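Local atomic coordinates of putative tetR-family transcriptional regulatory protein (PDB entry 2DG8), a protein that probably acts as a dimeric TetR-family transcriptional regulator, binding DNA through a helix-turn-helix domain and sensing a ligand through its helical C-terminal domain. Residues Arg86-Glu98 and Arg158-Leu171. Residues are numbered along the deposited sequence; the frame is centred on the assembly and turned at random.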
ATOM      1  N   ARG A  86      21.916  -1.601  -8.000  1.00 36.62           N
ATOM      2  CA  ARG A  86      20.765  -1.249  -8.823  1.00 37.09           C
ATOM      3  C   ARG A  86      20.098  -2.515  -9.340  1.00 38.17           C
ATOM      4  O   ARG A  86      18.870  -2.627  -9.349  1.00 36.88           O
ATOM      5  CB  ARG A  86      21.191  -0.384 -10.018  1.00 36.40           C
ATOM      6  CG  ARG A  86      21.801   0.952  -9.648  1.00 38.77           C
ATOM      7  CD  ARG A  86      22.079   1.787 -10.893  1.00 37.69           C
ATOM      8  NE  ARG A  86      22.534   3.139 -10.564  1.00 41.48           N
ATOM      9  CZ  ARG A  86      23.811   3.513 -10.482  1.00 42.83           C
ATOM     10  NH1 ARG A  86      24.112   4.770 -10.173  1.00 44.78           N
ATOM     11  NH2 ARG A  86      24.785   2.640 -10.719  1.00 39.70           N
ATOM     12  N   GLU A  87      20.922  -3.461  -9.783  1.00 38.21           N
ATOM     13  CA  GLU A  87      20.444  -4.737 -10.315  1.00 39.76           C
ATOM     14  C   GLU A  87      19.798  -5.536  -9.180  1.00 38.81           C
ATOM     15  O   GLU A  87      18.806  -6.242  -9.372  1.00 35.56           O
ATOM     16  CB  GLU A  87      21.629  -5.524 -10.882  1.00 43.29           C
ATOM     17  CG  GLU A  87      21.283  -6.497 -12.002  1.00 50.29           C
ATOM     18  CD  GLU A  87      20.989  -5.794 -13.318  1.00 49.72           C
ATOM     19  OE1 GLU A  87      21.763  -4.893 -13.702  1.00 51.04           O
ATOM     20  OE2 GLU A  87      19.993  -6.150 -13.975  1.00 51.26           O
ATOM     21  N   ALA A  88      20.389  -5.417  -7.995  1.00 37.78           N
ATOM     22  CA  ALA A  88      19.904  -6.109  -6.813  1.00 37.58           C
ATOM     23  C   ALA A  88      18.526  -5.580  -6.426  1.00 36.14           C
ATOM     24  O   ALA A  88      17.650  -6.346  -6.018  1.00 35.81           O
ATOM     25  CB  ALA A  88      20.890  -5.908  -5.649  1.00 37.44           C
ATOM     26  N   VAL A  89      18.346  -4.269  -6.550  1.00 34.47           N
ATOM     27  CA  VAL A  89      17.084  -3.636  -6.205  1.00 32.77           C
ATOM     28  C   VAL A  89      15.976  -4.095  -7.142  1.00 33.11           C
ATOM     29  O   VAL A  89      14.836  -4.267  -6.716  1.00 32.68           O
ATOM     30  CB  VAL A  89      17.198  -2.096  -6.253  1.00 31.84           C
ATOM     31  CG1 VAL A  89      15.808  -1.458  -6.096  1.00 29.19           C
ATOM     32  CG2 VAL A  89      18.123  -1.613  -5.134  1.00 29.66           C
ATOM     33  N   ALA A  90      16.309  -4.290  -8.415  1.00 30.40           N
ATOM     34  CA  ALA A  90      15.317  -4.742  -9.385  1.00 29.28           C
ATOM     35  C   ALA A  90      14.834  -6.112  -8.949  1.00 29.47           C
ATOM     36  O   ALA A  90      13.636  -6.410  -8.998  1.00 29.41           O
ATOM     37  CB  ALA A  90      15.926  -4.813 -10.801  1.00 25.92           C
ATOM     38  N   ASP A  91      15.780  -6.943  -8.524  1.00 32.15           N
ATOM     39  CA  ASP A  91      15.467  -8.290  -8.066  1.00 35.58           C
ATOM     40  C   ASP A  91      14.557  -8.211  -6.854  1.00 34.13           C
ATOM     41  O   ASP A  91      13.602  -8.979  -6.719  1.00 34.98           O
ATOM     42  CB  ASP A  91      16.756  -9.032  -7.678  1.00 37.13           C
ATOM     43  CG  ASP A  91      17.635  -9.331  -8.867  1.00 37.55           C
ATOM     44  OD1 ASP A  91      18.820  -9.665  -8.662  1.00 39.18           O
ATOM     45  OD2 ASP A  91      17.140  -9.241 -10.007  1.00 38.68           O
ATOM     46  N   LEU A  92      14.873  -7.277  -5.968  1.00 33.66           N
ATOM     47  CA  LEU A  92      14.107  -7.087  -4.744  1.00 34.23           C
ATOM     48  C   LEU A  92      12.662  -6.733  -5.093  1.00 33.27           C
ATOM     49  O   LEU A  92      11.727  -7.309  -4.550  1.00 34.19           O
ATOM     50  CB  LEU A  92      14.717  -5.951  -3.929  1.00 34.82           C
ATOM     51  CG  LEU A  92      14.778  -5.985  -2.402  1.00 39.36           C
ATOM     52  CD1 LEU A  92      15.030  -4.563  -1.917  1.00 38.57           C
ATOM     53  CD2 LEU A  92      13.499  -6.526  -1.801  1.00 38.99           C
ATOM     54  N   VAL A  93      12.493  -5.770  -5.993  1.00 31.34           N
ATOM     55  CA  VAL A  93      11.169  -5.327  -6.401  1.00 31.95           C
ATOM     56  C   VAL A  93      10.324  -6.456  -6.968  1.00 33.02           C
ATOM     57  O   VAL A  93       9.159  -6.600  -6.601  1.00 30.45           O
ATOM     58  CB  VAL A  93      11.250  -4.202  -7.454  1.00 30.25           C
ATOM     59  CG1 VAL A  93       9.898  -4.037  -8.145  1.00 25.92           C
ATOM     60  CG2 VAL A  93      11.656  -2.895  -6.782  1.00 29.24           C
ATOM     61  N   HIS A  94      10.897  -7.250  -7.870  1.00 32.50           N
ATOM     62  CA  HIS A  94      10.125  -8.339  -8.455  1.00 32.82           C
ATOM     63  C   HIS A  94       9.817  -9.452  -7.454  1.00 33.16           C
ATOM     64  O   HIS A  94       8.711  -9.997  -7.434  1.00 31.24           O
ATOM     65  CB  HIS A  94      10.831  -8.871  -9.706  1.00 32.29           C
ATOM     66  CG  HIS A  94      10.707  -7.950 -10.885  1.00 34.46           C
ATOM     67  ND1 HIS A  94      10.227  -8.368 -12.107  1.00 35.21           N
ATOM     68  CD2 HIS A  94      10.923  -6.619 -11.004  1.00 32.63           C
ATOM     69  CE1 HIS A  94      10.145  -7.335 -12.925  1.00 32.50           C
ATOM     70  NE2 HIS A  94      10.561  -6.260 -12.281  1.00 32.67           N
ATOM     71  N   GLU A  95      10.772  -9.768  -6.597  1.00 33.64           N
ATOM     72  CA  GLU A  95      10.526 -10.804  -5.605  1.00 36.26           C
ATOM     73  C   GLU A  95       9.409 -10.375  -4.635  1.00 34.03           C
ATOM     74  O   GLU A  95       8.497 -11.140  -4.353  1.00 31.97           O
ATOM     75  CB  GLU A  95      11.804 -11.110  -4.823  1.00 36.99           C
ATOM     76  CG  GLU A  95      11.619 -12.201  -3.782  1.00 44.34           C
ATOM     77  CD  GLU A  95      12.904 -12.556  -3.054  1.00 45.53           C
ATOM     78  OE1 GLU A  95      13.964 -12.639  -3.718  1.00 49.55           O
ATOM     79  OE2 GLU A  95      12.846 -12.771  -1.824  1.00 43.70           O
ATOM     80  N   LEU A  96       9.477  -9.143  -4.143  1.00 33.68           N
ATOM     81  CA  LEU A  96       8.473  -8.653  -3.201  1.00 34.15           C
ATOM     82  C   LEU A  96       7.088  -8.514  -3.818  1.00 33.07           C
ATOM     83  O   LEU A  96       6.089  -8.620  -3.117  1.00 33.83           O
ATOM     84  CB  LEU A  96       8.873  -7.290  -2.638  1.00 36.14           C
ATOM     85  CG  LEU A  96      10.137  -7.098  -1.796  1.00 39.04           C
ATOM     86  CD1 LEU A  96      10.371  -5.594  -1.629  1.00 36.77           C
ATOM     87  CD2 LEU A  96       9.995  -7.781  -0.439  1.00 37.34           C
ATOM     88  N   SER A  97       7.024  -8.256  -5.118  1.00 30.26           N
ATOM     89  CA  SER A  97       5.741  -8.089  -5.772  1.00 32.80           C
ATOM     90  C   SER A  97       5.040  -9.384  -6.156  1.00 32.98           C
ATOM     91  O   SER A  97       3.826  -9.381  -6.340  1.00 33.95           O
ATOM     92  CB  SER A  97       5.881  -7.222  -7.031  1.00 32.02           C
ATOM     93  OG  SER A  97       6.529  -7.931  -8.081  1.00 33.54           O
ATOM     94  N   GLU A  98       5.771 -10.489  -6.269  1.00 33.24           N
ATOM     95  CA  GLU A  98       5.112 -11.724  -6.695  1.00 36.05           C
ATOM     96  C   GLU A  98       5.450 -13.051  -6.034  1.00 36.52           C
ATOM     97  O   GLU A  98       4.751 -14.038  -6.262  1.00 36.44           O
ATOM     98  CB  GLU A  98       5.292 -11.896  -8.207  1.00 36.92           C
ATOM     99  CG  GLU A  98       6.727 -11.797  -8.684  1.00 38.90           C
ATOM    100  CD  GLU A  98       6.857 -12.007 -10.188  1.00 41.17           C
ATOM    101  OE1 GLU A  98       6.101 -11.370 -10.955  1.00 39.67           O
ATOM    102  OE2 GLU A  98       7.724 -12.807 -10.602  1.00 42.58           O
ATOM    103  N   ARG A 158       3.279  -3.631  -9.384  1.00 32.86           N
ATOM    104  CA  ARG A 158       3.458  -4.924 -10.049  1.00 35.23           C
ATOM    105  C   ARG A 158       2.562  -5.968  -9.384  1.00 34.54           C
ATOM    106  O   ARG A 158       1.883  -6.745 -10.056  1.00 34.44           O
ATOM    107  CB  ARG A 158       4.902  -5.416  -9.958  1.00 34.48           C
ATOM    108  CG  ARG A 158       5.883  -4.695 -10.833  1.00 37.62           C
ATOM    109  CD  ARG A 158       7.131  -5.554 -11.051  1.00 36.63           C
ATOM    110  NE  ARG A 158       6.952  -6.558 -12.102  1.00 36.19           N
ATOM    111  CZ  ARG A 158       6.828  -7.872 -11.909  1.00 39.25           C
ATOM    112  NH1 ARG A 158       6.679  -8.680 -12.955  1.00 36.34           N
ATOM    113  NH2 ARG A 158       6.847  -8.391 -10.688  1.00 38.55           N
ATOM    114  N   ALA A 159       2.565  -5.968  -8.056  1.00 33.88           N
ATOM    115  CA  ALA A 159       1.781  -6.923  -7.279  1.00 35.08           C
ATOM    116  C   ALA A 159       0.282  -6.869  -7.554  1.00 36.21           C
ATOM    117  O   ALA A 159      -0.359  -7.905  -7.711  1.00 38.52           O
ATOM    118  CB  ALA A 159       2.039  -6.713  -5.800  1.00 33.08           C
ATOM    119  N   LEU A 160      -0.281  -5.669  -7.624  1.00 37.90           N
ATOM    120  CA  LEU A 160      -1.716  -5.540  -7.857  1.00 40.03           C
ATOM    121  C   LEU A 160      -2.058  -5.275  -9.307  1.00 41.73           C
ATOM    122  O   LEU A 160      -3.112  -4.723  -9.606  1.00 42.51           O
ATOM    123  CB  LEU A 160      -2.290  -4.427  -6.979  1.00 40.95           C
ATOM    124  CG  LEU A 160      -2.063  -4.622  -5.476  1.00 43.15           C
ATOM    125  CD1 LEU A 160      -2.604  -3.428  -4.717  1.00 42.75           C
ATOM    126  CD2 LEU A 160      -2.735  -5.913  -5.019  1.00 41.64           C
ATOM    127  N   ALA A 161      -1.167  -5.666 -10.211  1.00 42.24           N
ATOM    128  CA  ALA A 161      -1.406  -5.465 -11.632  1.00 44.40           C
ATOM    129  C   ALA A 161      -2.101  -6.667 -12.252  1.00 45.65           C
ATOM    130  O   ALA A 161      -1.991  -7.790 -11.760  1.00 45.30           O
ATOM    131  CB  ALA A 161      -0.080  -5.211 -12.367  1.00 42.44           C
ATOM    132  N   ARG A 162      -2.833  -6.419 -13.330  1.00 48.64           N
ATOM    133  CA  ARG A 162      -3.489  -7.493 -14.053  1.00 51.23           C
ATOM    134  C   ARG A 162      -2.389  -7.944 -14.999  1.00 50.89           C
ATOM    135  O   ARG A 162      -2.282  -9.122 -15.331  1.00 52.07           O
ATOM    136  CB  ARG A 162      -4.694  -6.967 -14.838  1.00 55.18           C
ATOM    137  CG  ARG A 162      -5.354  -8.001 -15.743  1.00 59.94           C
ATOM    138  CD  ARG A 162      -5.794  -9.234 -14.962  1.00 65.47           C
ATOM    139  NE  ARG A 162      -6.924  -8.977 -14.070  1.00 68.47           N
ATOM    140  CZ  ARG A 162      -8.176  -8.786 -14.477  1.00 70.07           C
ATOM    141  NH1 ARG A 162      -9.136  -8.561 -13.589  1.00 71.23           N
ATOM    142  NH2 ARG A 162      -8.470  -8.827 -15.771  1.00 70.03           N
ATOM    143  N   GLU A 163      -1.560  -6.983 -15.403  1.00 49.44           N
ATOM    144  CA  GLU A 163      -0.434  -7.234 -16.296  1.00 50.29           C
ATOM    145  C   GLU A 163       0.766  -6.431 -15.773  1.00 47.51           C
ATOM    146  O   GLU A 163       0.988  -5.290 -16.170  1.00 47.62           O
ATOM    147  CB  GLU A 163      -0.792  -6.795 -17.716  1.00 54.58           C
ATOM    148  CG  GLU A 163      -2.081  -7.415 -18.251  1.00 58.99           C
ATOM    149  CD  GLU A 163      -2.435  -6.918 -19.643  1.00 62.48           C
ATOM    150  OE1 GLU A 163      -2.629  -5.690 -19.811  1.00 63.55           O
ATOM    151  OE2 GLU A 163      -2.520  -7.756 -20.572  1.00 63.82           O
ATOM    152  N   PRO A 164       1.564  -7.034 -14.878  1.00 46.04           N
ATOM    153  CA  PRO A 164       2.738  -6.384 -14.286  1.00 44.00           C
ATOM    154  C   PRO A 164       3.807  -5.986 -15.281  1.00 42.55           C
ATOM    155  O   PRO A 164       4.070  -6.717 -16.233  1.00 42.78           O
ATOM    156  CB  PRO A 164       3.232  -7.419 -13.281  1.00 45.42           C
ATOM    157  CG  PRO A 164       2.893  -8.711 -13.954  1.00 46.72           C
ATOM    158  CD  PRO A 164       1.487  -8.446 -14.464  1.00 45.50           C
ATOM    159  N   HIS A 165       4.417  -4.821 -15.064  1.00 40.14           N
ATOM    160  CA  HIS A 165       5.465  -4.356 -15.963  1.00 37.39           C
ATOM    161  C   HIS A 165       6.684  -5.268 -15.815  1.00 35.53           C
ATOM    162  O   HIS A 165       6.781  -6.036 -14.855  1.00 34.98           O
ATOM    163  CB  HIS A 165       5.830  -2.886 -15.679  1.00 36.36           C
ATOM    164  CG  HIS A 165       6.529  -2.659 -14.370  1.00 38.10           C
ATOM    165  ND1 HIS A 165       5.933  -2.006 -13.310  1.00 37.62           N
ATOM    166  CD2 HIS A 165       7.784  -2.964 -13.961  1.00 37.93           C
ATOM    167  CE1 HIS A 165       6.790  -1.917 -12.310  1.00 37.36           C
ATOM    168  NE2 HIS A 165       7.922  -2.490 -12.678  1.00 37.55           N
ATOM    169  N   GLY A 166       7.611  -5.188 -16.764  1.00 35.08           N
ATOM    170  CA  GLY A 166       8.789  -6.038 -16.721  1.00 31.80           C
ATOM    171  C   GLY A 166      10.008  -5.445 -16.046  1.00 30.19           C
ATOM    172  O   GLY A 166      10.001  -4.281 -15.655  1.00 31.72           O
ATOM    173  N   ARG A 167      11.066  -6.248 -15.944  1.00 29.89           N
ATOM    174  CA  ARG A 167      12.316  -5.840 -15.295  1.00 29.73           C
ATOM    175  C   ARG A 167      13.037  -4.663 -15.967  1.00 30.36           C
ATOM    176  O   ARG A 167      13.621  -3.831 -15.279  1.00 27.09           O
ATOM    177  CB  ARG A 167      13.268  -7.043 -15.199  1.00 31.37           C
ATOM    178  CG  ARG A 167      14.508  -6.816 -14.340  1.00 35.36           C
ATOM    179  CD  ARG A 167      15.580  -7.872 -14.616  1.00 35.88           C
ATOM    180  NE  ARG A 167      16.872  -7.555 -14.004  1.00 35.73           N
ATOM    181  CZ  ARG A 167      17.143  -7.715 -12.712  1.00 37.91           C
ATOM    182  NH1 ARG A 167      18.338  -7.405 -12.226  1.00 33.42           N
ATOM    183  NH2 ARG A 167      16.211  -8.200 -11.906  1.00 37.75           N
ATOM    184  N   ALA A 168      13.000  -4.585 -17.296  1.00 30.33           N
ATOM    185  CA  ALA A 168      13.672  -3.478 -17.981  1.00 31.78           C
ATOM    186  C   ALA A 168      13.107  -2.143 -17.495  1.00 31.86           C
ATOM    187  O   ALA A 168      13.849  -1.202 -17.217  1.00 34.54           O
ATOM    188  CB  ALA A 168      13.501  -3.603 -19.499  1.00 33.66           C
ATOM    189  N   LEU A 169      11.787  -2.066 -17.392  1.00 32.44           N
ATOM    190  CA  LEU A 169      11.125  -0.859 -16.918  1.00 31.93           C
ATOM    191  C   LEU A 169      11.501  -0.615 -15.455  1.00 30.65           C
ATOM    192  O   LEU A 169      11.723   0.516 -15.048  1.00 30.84           O
ATOM    193  CB  LEU A 169       9.604  -1.015 -17.062  1.00 33.93           C
ATOM    194  CG  LEU A 169       8.674   0.174 -16.794  1.00 35.68           C
ATOM    195  CD1 LEU A 169       8.572   0.428 -15.301  1.00 41.26           C
ATOM    196  CD2 LEU A 169       9.179   1.394 -17.535  1.00 36.00           C
ATOM    197  N   THR A 170      11.571  -1.682 -14.664  1.00 29.49           N
ATOM    198  CA  THR A 170      11.939  -1.553 -13.259  1.00 29.54           C
ATOM    199  C   THR A 170      13.387  -1.054 -13.150  1.00 29.51           C
ATOM    200  O   THR A 170      13.688  -0.133 -12.396  1.00 29.34           O
ATOM    201  CB  THR A 170      11.821  -2.910 -12.500  1.00 30.08           C
ATOM    202  OG1 THR A 170      10.449  -3.344 -12.476  1.00 29.10           O
ATOM    203  CG2 THR A 170      12.311  -2.751 -11.047  1.00 29.92           C
ATOM    204  N   LEU A 171      14.275  -1.655 -13.926  1.00 30.72           N
ATOM    205  CA  LEU A 171      15.677  -1.280 -13.887  1.00 31.14           C
ATOM    206  C   LEU A 171      15.905   0.162 -14.326  1.00 29.54           C
ATOM    207  O   LEU A 171      16.744   0.857 -13.762  1.00 30.10           O
ATOM    208  CB  LEU A 171      16.488  -2.237 -14.757  1.00 32.67           C
ATOM    209  CG  LEU A 171      17.987  -2.250 -14.481  1.00 37.87           C
ATOM    210  CD1 LEU A 171      18.255  -2.650 -13.021  1.00 35.39           C
ATOM    211  CD2 LEU A 171      18.649  -3.226 -15.445  1.00 40.13           C
TER
HETATM  212  O   HOH W   1       1.203 -10.325  -6.900  1.00 37.57           O
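R158 lays its guanidinium flat on the imidazole of H94, the two centres 3.7 Å apart and the planes tilted by 15°. A bend at chi3 (82°) folds NE and the guanidinium onto the ring, while CD lies over the same face in a CH-pi contact. P164 CB covers the other face of the guanidinium, and partners line its edge. R158 NH2 gives a hydrogen bond to S97 OG at 2.7 Å and a salt bridge to E98 OE1, which it meets from above the carboxylate plane; R158 NE and NH1 both grip the carbonyl O of H165, NE the straighter at 2.8 Å. With an alanine here, H94 would probably lose its stacking partner, E98 its countercharge and the H165 carbonyl its two donors, leaving that carbonyl free to turn.

At the ring's edge, H94 NE2 hydrogen-bonds T170 OG1 at 2.9 Å, and that hydroxyl also bonds H165 NE2, joining both histidines to the start of helix 167-177. T170 CG2 meets V93 CG1 tip to tip, and S97 packs closely on A159, S97 O lying 3.3 Å from A159 CB; a water joins S97 O to A159 O.

E98 marks the exposed margin of this tight cluster; the other end is more polar and partly exposed. R167 stretches out, CG anti to the backbone N, and rests one guanidinium face on A90 CB. R167 NH1 bonds E87 OE2 at 2.7 Å, nearly straight, and also E87 O, while R167 NH2 forms a salt bridge with D91 OD2, modelled too short to trust in detail. L171 CD1 touches A90 CB beside this network.

Together these contacts fasten helix 82-98 to the end of helix 141-159 and the start of helix 167-177, segments 86-98 and 167-171 running at 126°, within the all-helical C-terminal domain of a TetR-family regulator.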